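Local coordinates for 11S globulin (Wrightia tinctoria, PDB 5WXU), which binds the plant hormone auxin (indole-3-acetic acid), sequestering it, and probably serves as a seed storage protein, at the interface of chains A and B and the interface of chains A and C. Sequence-based numbering; all coordinates share one arbitrary frame. Chains: chain A/B/C, 11S globulin.

Contact 1: the interface of chains A and B. Residues chain A 302, 308, 314, 337, 339; chain B 271-273.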
loop_
_atom_site.group_PDB
_atom_site.type_symbol
_atom_site.label_atom_id
_atom_site.label_comp_id
_atom_site.label_asym_id
_atom_site.label_seq_id
_atom_site.Cartn_x
_atom_site.Cartn_y
_atom_site.Cartn_z
ATOM N N PRO A 302 8.746 22.131 -25.197
ATOM C CA PRO A 302 9.787 21.085 -25.519
ATOM C C PRO A 302 10.646 20.817 -24.304
ATOM O O PRO A 302 11.180 19.741 -24.157
ATOM C CB PRO A 302 10.593 21.752 -26.632
ATOM C CG PRO A 302 9.594 22.597 -27.327
ATOM C CD PRO A 302 8.772 23.221 -26.206
ATOM N N TYR A 308 14.423 13.217 -25.811
ATOM C CA TYR A 308 14.664 14.197 -26.866
ATOM C C TYR A 308 15.811 13.693 -27.733
ATOM O O TYR A 308 16.866 13.326 -27.205
ATOM C CB TYR A 308 15.041 15.528 -26.235
ATOM C CG TYR A 308 15.640 16.499 -27.248
ATOM C CD1 TYR A 308 14.973 16.842 -28.440
ATOM C CD2 TYR A 308 16.919 17.005 -27.034
ATOM C CE1 TYR A 308 15.524 17.722 -29.329
ATOM C CE2 TYR A 308 17.483 17.888 -27.927
ATOM C CZ TYR A 308 16.789 18.255 -29.056
ATOM O OH TYR A 308 17.426 19.161 -29.928
ATOM N N THR A 314 10.561 14.772 -29.750
ATOM C CA THR A 314 10.404 14.654 -28.267
ATOM C C THR A 314 9.235 13.773 -27.968
ATOM O O THR A 314 8.260 13.706 -28.710
ATOM C CB THR A 314 10.135 16.006 -27.540
ATOM O OG1 THR A 314 9.029 16.702 -28.112
ATOM C CG2 THR A 314 11.331 16.883 -27.638
ATOM N N TYR A 337 6.252 14.773 -30.617
ATOM C CA TYR A 337 6.469 15.743 -31.667
ATOM C C TYR A 337 7.632 15.197 -32.475
ATOM O O TYR A 337 8.658 14.829 -31.907
ATOM C CB TYR A 337 6.775 17.076 -31.070
ATOM C CG TYR A 337 6.949 18.031 -32.174
ATOM C CD1 TYR A 337 5.843 18.642 -32.753
ATOM C CD2 TYR A 337 8.195 18.223 -32.737
ATOM C CE1 TYR A 337 5.974 19.477 -33.865
ATOM C CE2 TYR A 337 8.347 19.037 -33.862
ATOM C CZ TYR A 337 7.246 19.671 -34.408
ATOM O OH TYR A 337 7.407 20.502 -35.493
ATOM N N TYR A 339 9.929 15.896 -35.919
ATOM C CA TYR A 339 10.348 16.726 -37.060
ATOM C C TYR A 339 10.095 16.013 -38.363
ATOM O O TYR A 339 9.906 14.810 -38.390
ATOM C CB TYR A 339 11.812 17.131 -36.932
ATOM C CG TYR A 339 11.989 18.095 -35.837
ATOM C CD1 TYR A 339 11.531 19.431 -35.944
ATOM C CD2 TYR A 339 12.565 17.708 -34.664
ATOM C CE1 TYR A 339 11.680 20.324 -34.885
ATOM C CE2 TYR A 339 12.709 18.587 -33.588
ATOM C CZ TYR A 339 12.267 19.884 -33.684
ATOM O OH TYR A 339 12.430 20.781 -32.610
ATOM N N SER B 271 14.980 21.609 -28.828
ATOM C CA SER B 271 14.818 22.650 -29.784
ATOM C C SER B 271 13.329 23.054 -29.921
ATOM O O SER B 271 12.411 22.304 -29.553
ATOM C CB SER B 271 15.280 22.052 -31.122
ATOM O OG SER B 271 14.598 20.770 -31.341
ATOM N N SER B 272 13.117 24.225 -30.508
ATOM C CA SER B 272 11.764 24.728 -30.772
ATOM C C SER B 272 11.005 23.816 -31.761
ATOM O O SER B 272 11.584 23.264 -32.730
ATOM C CB SER B 272 11.834 26.164 -31.293
ATOM O OG SER B 272 10.592 26.581 -31.856
ATOM N N GLU B 273 9.701 23.709 -31.525
ATOM C CA GLU B 273 8.799 22.851 -32.319
ATOM C C GLU B 273 7.645 23.696 -32.935
ATOM O O GLU B 273 6.475 23.374 -32.729
ATOM C CB GLU B 273 8.247 21.748 -31.408
ATOM C CG GLU B 273 9.335 20.845 -30.786
ATOM C CD GLU B 273 8.828 19.782 -29.784
ATOM O OE1 GLU B 273 7.735 19.978 -29.189
ATOM O OE2 GLU B 273 9.580 18.785 -29.574
HETATM O O HOH W 1 16.380 19.559 -32.973
HETATM O O HOH W 2 12.444 19.625 -29.913
#
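Loop residues B:Ser271 to B:Glu273 lie across one side of the C-terminal cupin domain of chain A, meeting the 3-10 helix 302-304, strands 307-309, 313-318 and 332-338 and the loop at A:Tyr339. In this 11S globulin, a two-cupin protein of hexameric assembly, B:Glu273 buries 72 Å² here. Its side chain runs antiparallel to that of A:Tyr337, CB standing over the centre of the phenol ring, 3.7 Å from the centroid. With CG anti to its own carbonyl carbon (chi1 -60°) and the chain extended beyond, the carboxylate carries on past the ring, its plane 27° from the ring plane. There OE2 accepts from the A:Thr314 hydroxyl OG1 at 2.6 Å through its syn lone pair, and A:Pro302 CG packs 3.8 Å from the carboxylate carbon CD of B:Glu273. The phenol of A:Tyr339 reaches two serines: OH donates to the B:Ser272 carbonyl O at 2.6 Å, from 57° above the carbonyl plane, and shares a 2.5 Å hydrogen bond with B:Ser271 OG. Water 2 joins A:Tyr339 OH, B:Ser271 OG and O, and B:Glu273 OE2; water 1 bridges B:Ser271 OG to the phenol oxygen of A:Tyr308.

Contact 2: the interface of chains A and B. Residues chain A 294, 322, 324; chain B 294, 297, 321-324.
A:Arg294, with 59 Å² buried, reaches across the two-fold interface between these cupin subunits to the B:Tyr321-B:Asn322 backbone. Its CG lies anti to the backbone N (chi1 -172°) and the chain bends at chi3 (55°), which turns the guanidinium side-on to the B:Asn322 carbonyl. NE and NH2 both donate to that one oxygen, which lies close to the guanidinium plane. NH2 makes the shorter bond to B:Asn322 O, 2.7 Å, coming nearly along the C=O axis, while NE bonds at 3.1 Å from a direction tilted off the carbonyl plane. NH2 also donates to A:Asn322 O at 2.6 Å within its own chain, in the plane of that carbonyl, so one nitrogen ties the equivalent carbonyls of both subunits. B:Glu297 passes alongside with its carboxylate turned 79° from the guanidinium, and its OE1 forms a salt bridge with NE of A:Arg294 at 3.3 Å. Replacing A:Arg294 with alanine would probably leave the B:Asn322 carbonyl without its paired donors and B:Glu297 without this cationic mate. A:Pro324, burying 37 Å², stands nearly at a right angle to B:Pro324, CG to CG 3.7 Å, and its CD rests 3.4 Å from B:Asn322 O. At the other end of A:Arg294, its backbone N donates to B:Tyr321 O at 3.2 Å, and water 3 bridges that same oxygen to A:Arg294 O, 2.8 Å from the latter.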
loop_
_atom_site.group_PDB
_atom_site.type_symbol
_atom_site.label_atom_id
_atom_site.label_comp_id
_atom_site.label_asym_id
_atom_site.label_seq_id
_atom_site.Cartn_x
_atom_site.Cartn_y
_atom_site.Cartn_z
ATOM N N ARG A 294 -3.880 17.957 -7.563
ATOM C CA ARG A 294 -3.621 18.575 -8.875
ATOM C C ARG A 294 -4.367 17.781 -9.977
ATOM O O ARG A 294 -4.364 16.580 -9.976
ATOM C CB ARG A 294 -2.131 18.578 -9.196
ATOM C CG ARG A 294 -1.788 19.381 -10.436
ATOM C CD ARG A 294 -0.372 19.921 -10.416
ATOM N NE ARG A 294 0.511 18.804 -10.222
ATOM C CZ ARG A 294 1.083 18.043 -11.182
ATOM N NH1 ARG A 294 0.867 18.183 -12.453
ATOM N NH2 ARG A 294 1.887 17.078 -10.838
ATOM N N ASN A 322 4.281 11.555 -12.310
ATOM C CA ASN A 322 4.159 12.990 -12.679
ATOM C C ASN A 322 2.895 13.666 -12.046
ATOM O O ASN A 322 2.995 14.807 -11.496
ATOM C CB ASN A 322 4.146 13.165 -14.239
ATOM C CG ASN A 322 5.228 12.354 -14.994
ATOM O OD1 ASN A 322 4.996 11.681 -16.061
ATOM N ND2 ASN A 322 6.437 12.384 -14.432
ATOM N N PRO A 324 -0.318 12.666 -9.522
ATOM C CA PRO A 324 -0.663 11.596 -8.620
ATOM C C PRO A 324 -2.048 11.003 -8.888
ATOM O O PRO A 324 -2.263 9.814 -8.670
ATOM C CB PRO A 324 -0.685 12.314 -7.254
ATOM C CG PRO A 324 0.303 13.382 -7.404
ATOM C CD PRO A 324 0.179 13.849 -8.784
ATOM N N ARG B 294 8.550 13.362 -11.771
ATOM C CA ARG B 294 8.492 14.786 -11.610
ATOM C C ARG B 294 9.233 15.130 -10.342
ATOM O O ARG B 294 9.116 14.532 -9.274
ATOM C CB ARG B 294 7.077 15.341 -11.551
ATOM C CG ARG B 294 7.015 16.856 -11.523
ATOM C CD ARG B 294 5.744 17.438 -12.121
ATOM N NE ARG B 294 5.903 18.881 -12.254
ATOM C CZ ARG B 294 5.871 19.607 -13.377
ATOM N NH1 ARG B 294 5.643 19.080 -14.600
ATOM N NH2 ARG B 294 6.051 20.916 -13.254
ATOM N N GLU B 297 7.762 21.808 -8.994
ATOM C CA GLU B 297 6.474 22.453 -9.246
ATOM C C GLU B 297 6.679 23.949 -8.943
ATOM O O GLU B 297 7.308 24.289 -7.912
ATOM C CB GLU B 297 5.363 21.870 -8.320
ATOM C CG GLU B 297 3.996 22.299 -8.849
ATOM C CD GLU B 297 2.875 21.378 -8.494
ATOM O OE1 GLU B 297 3.046 20.144 -8.606
ATOM O OE2 GLU B 297 1.834 21.915 -8.074
ATOM N N TYR B 321 -0.236 14.984 -2.943
ATOM C CA TYR B 321 -1.396 15.006 -3.847
ATOM C C TYR B 321 -1.147 15.808 -5.116
ATOM O O TYR B 321 -1.981 15.821 -6.062
ATOM C CB TYR B 321 -2.648 15.541 -3.134
ATOM C CG TYR B 321 -3.207 14.615 -2.091
ATOM C CD1 TYR B 321 -3.726 13.394 -2.461
ATOM C CD2 TYR B 321 -3.172 14.931 -0.753
ATOM C CE1 TYR B 321 -4.214 12.517 -1.526
ATOM C CE2 TYR B 321 -3.707 14.077 0.193
ATOM C CZ TYR B 321 -4.223 12.872 -0.209
ATOM O OH TYR B 321 -4.719 11.933 0.668
ATOM N N ASN B 322 -0.016 16.566 -5.147
ATOM C CA ASN B 322 0.391 17.423 -6.252
ATOM C C ASN B 322 1.686 16.860 -6.950
ATOM O O ASN B 322 1.753 16.809 -8.184
ATOM C CB ASN B 322 0.660 18.898 -5.768
ATOM C CG ASN B 322 -0.442 19.481 -4.814
ATOM O OD1 ASN B 322 -0.196 20.053 -3.675
ATOM N ND2 ASN B 322 -1.673 19.367 -5.273
ATOM N N LEU B 323 2.699 16.503 -6.151
ATOM C CA LEU B 323 4.031 16.145 -6.578
ATOM C C LEU B 323 4.353 14.799 -5.965
ATOM O O LEU B 323 4.570 14.648 -4.747
ATOM C CB LEU B 323 5.023 17.207 -6.180
ATOM C CG LEU B 323 6.476 16.969 -6.585
ATOM C CD1 LEU B 323 6.599 16.819 -8.058
ATOM C CD2 LEU B 323 7.313 18.122 -6.106
ATOM N N PRO B 324 4.320 13.745 -6.776
ATOM C CA PRO B 324 4.307 12.458 -6.077
ATOM C C PRO B 324 5.544 12.065 -5.264
ATOM O O PRO B 324 5.449 11.287 -4.336
ATOM C CB PRO B 324 4.164 11.425 -7.211
ATOM C CG PRO B 324 3.647 12.185 -8.361
ATOM C CD PRO B 324 3.927 13.655 -8.178
HETATM O O HOH W 3 -2.877 14.643 -8.538
#

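Contact 3: the interface of chains A and C. Residues chain A 442, 446; chain C 142-143, 145, 266.
Helix 442-450 of chain A faces the 3-10 helix 142-144 of chain C and the residue just after it, C:Arg145, at this junction of two cupin-family subunits. A:Arg446, burying 50 Å², carries the contact. From CB the chain sets out with CG anti to the carbonyl carbon (chi1 -73°) and runs extended through CG and CD to NE. CB and CG serve as the stem; CD is the first atom to meet chain C, lying 3.7 Å from NH2 of C:Arg145. NE comes next, 3.6 Å from that same NH2. At CZ the guanidinium lies face to face with that of C:Arg145, offset toward the rim, the two planes 18° apart and stacked, CZ to CZ 3.7 Å, while the side chains as a whole run roughly perpendicular. The carbonyl oxygen at the edge of the A:Arg446 guanidinium probably eases the closeness of the two like charges. At the tip, NH1 and NH2 take this C:Arg145 carbonyl O end-on, at 3.0 Å and 2.9 Å respectively. The oxygen lies near the guanidinium plane; NH2 meets it on a lone pair in the carbonyl plane, whereas NH1 stands 37° above that plane. Beside this grip, A:Gln442 extends its amide across C:Gln142, whose side chain is poorly ordered. OE1 of A:Gln442 also accepts a weak hydrogen bond from NH2 of A:Arg446, 3.4 Å long, within the same helix.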
loop_
_atom_site.group_PDB
_atom_site.type_symbol
_atom_site.label_atom_id
_atom_site.label_comp_id
_atom_site.label_asym_id
_atom_site.label_seq_id
_atom_site.Cartn_x
_atom_site.Cartn_y
_atom_site.Cartn_z
ATOM N N GLN A 442 26.397 -13.272 -38.420
ATOM C CA GLN A 442 26.781 -12.620 -37.216
ATOM C C GLN A 442 26.850 -11.096 -37.400
ATOM O O GLN A 442 26.339 -10.354 -36.565
ATOM C CB GLN A 442 28.076 -13.258 -36.781
ATOM C CG GLN A 442 28.599 -12.743 -35.508
ATOM C CD GLN A 442 29.842 -13.462 -35.084
ATOM O OE1 GLN A 442 30.594 -12.919 -34.290
ATOM N NE2 GLN A 442 30.057 -14.686 -35.574
ATOM N N ARG A 446 24.486 -8.160 -35.685
ATOM C CA ARG A 446 25.060 -7.089 -34.926
ATOM C C ARG A 446 24.570 -5.800 -35.492
ATOM O O ARG A 446 24.271 -4.847 -34.738
ATOM C CB ARG A 446 26.576 -7.047 -34.970
ATOM C CG ARG A 446 27.275 -8.111 -34.191
ATOM C CD ARG A 446 28.799 -7.931 -34.268
ATOM N NE ARG A 446 29.359 -9.147 -33.717
ATOM C CZ ARG A 446 29.422 -9.390 -32.414
ATOM N NH1 ARG A 446 29.033 -8.468 -31.527
ATOM N NH2 ARG A 446 29.892 -10.538 -32.003
ATOM N N GLN C 142 33.323 -15.785 -32.260
ATOM C CA GLN C 142 33.208 -14.311 -32.132
ATOM C C GLN C 142 31.798 -13.892 -31.575
ATOM O O GLN C 142 31.645 -12.801 -31.029
ATOM C CB GLN C 142 33.511 -13.587 -33.488
ATOM C CG GLN C 142 34.995 -13.430 -33.883
ATOM C CD GLN C 142 35.681 -12.134 -33.414
ATOM O OE1 GLN C 142 36.880 -11.949 -33.639
ATOM N NE2 GLN C 142 34.932 -11.243 -32.764
ATOM N N THR C 143 30.784 -14.754 -31.734
ATOM C CA THR C 143 29.438 -14.543 -31.185
ATOM C C THR C 143 29.399 -14.566 -29.666
ATOM O O THR C 143 28.362 -14.222 -29.089
ATOM C CB THR C 143 28.443 -15.604 -31.698
ATOM O OG1 THR C 143 27.097 -15.277 -31.301
ATOM C CG2 THR C 143 28.790 -16.919 -31.118
ATOM N N ARG C 145 31.247 -12.452 -28.227
ATOM C CA ARG C 145 31.296 -11.007 -27.947
ATOM C C ARG C 145 29.869 -10.439 -28.089
ATOM O O ARG C 145 29.343 -10.331 -29.170
ATOM C CB ARG C 145 32.278 -10.256 -28.842
ATOM C CG ARG C 145 32.515 -8.813 -28.413
ATOM C CD ARG C 145 33.465 -7.968 -29.286
ATOM N NE ARG C 145 32.801 -7.248 -30.388
ATOM C CZ ARG C 145 32.608 -7.741 -31.617
ATOM N NH1 ARG C 145 33.048 -8.965 -31.954
ATOM N NH2 ARG C 145 31.971 -6.997 -32.524
ATOM N N ARG C 266 25.081 -20.255 -28.556
ATOM C CA ARG C 266 26.202 -19.564 -27.988
ATOM C C ARG C 266 25.584 -18.336 -27.285
ATOM O O ARG C 266 24.838 -17.632 -27.880
ATOM C CB ARG C 266 27.202 -19.173 -29.097
ATOM C CG ARG C 266 27.644 -20.392 -29.954
ATOM C CD ARG C 266 28.242 -20.108 -31.362
ATOM N NE ARG C 266 27.326 -19.481 -32.362
ATOM C CZ ARG C 266 27.694 -18.779 -33.465
ATOM N NH1 ARG C 266 28.984 -18.569 -33.786
ATOM N NH2 ARG C 266 26.761 -18.266 -34.268
#

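Contacts 1 and 2 belong to the same two-fold interface of chains A and B, their C-alpha centres about 24 Å apart. Contact 1 has a twin with the chains exchanged; contact 2 brings residues 294, 322 and 324 of both chains together, but B:Arg294 does not repeat the grip. Contact 3 joins chain A to chain C, about 37 Å from contact 1 and 46 Å from contact 2. The three share no residue; chain A gives strands, a 3-10 helix and a loop to contact 1, loops to contact 2 and helix 442-450 to contact 3. One subunit thus binds two neighbours through separate surfaces, in keeping with the hexamer.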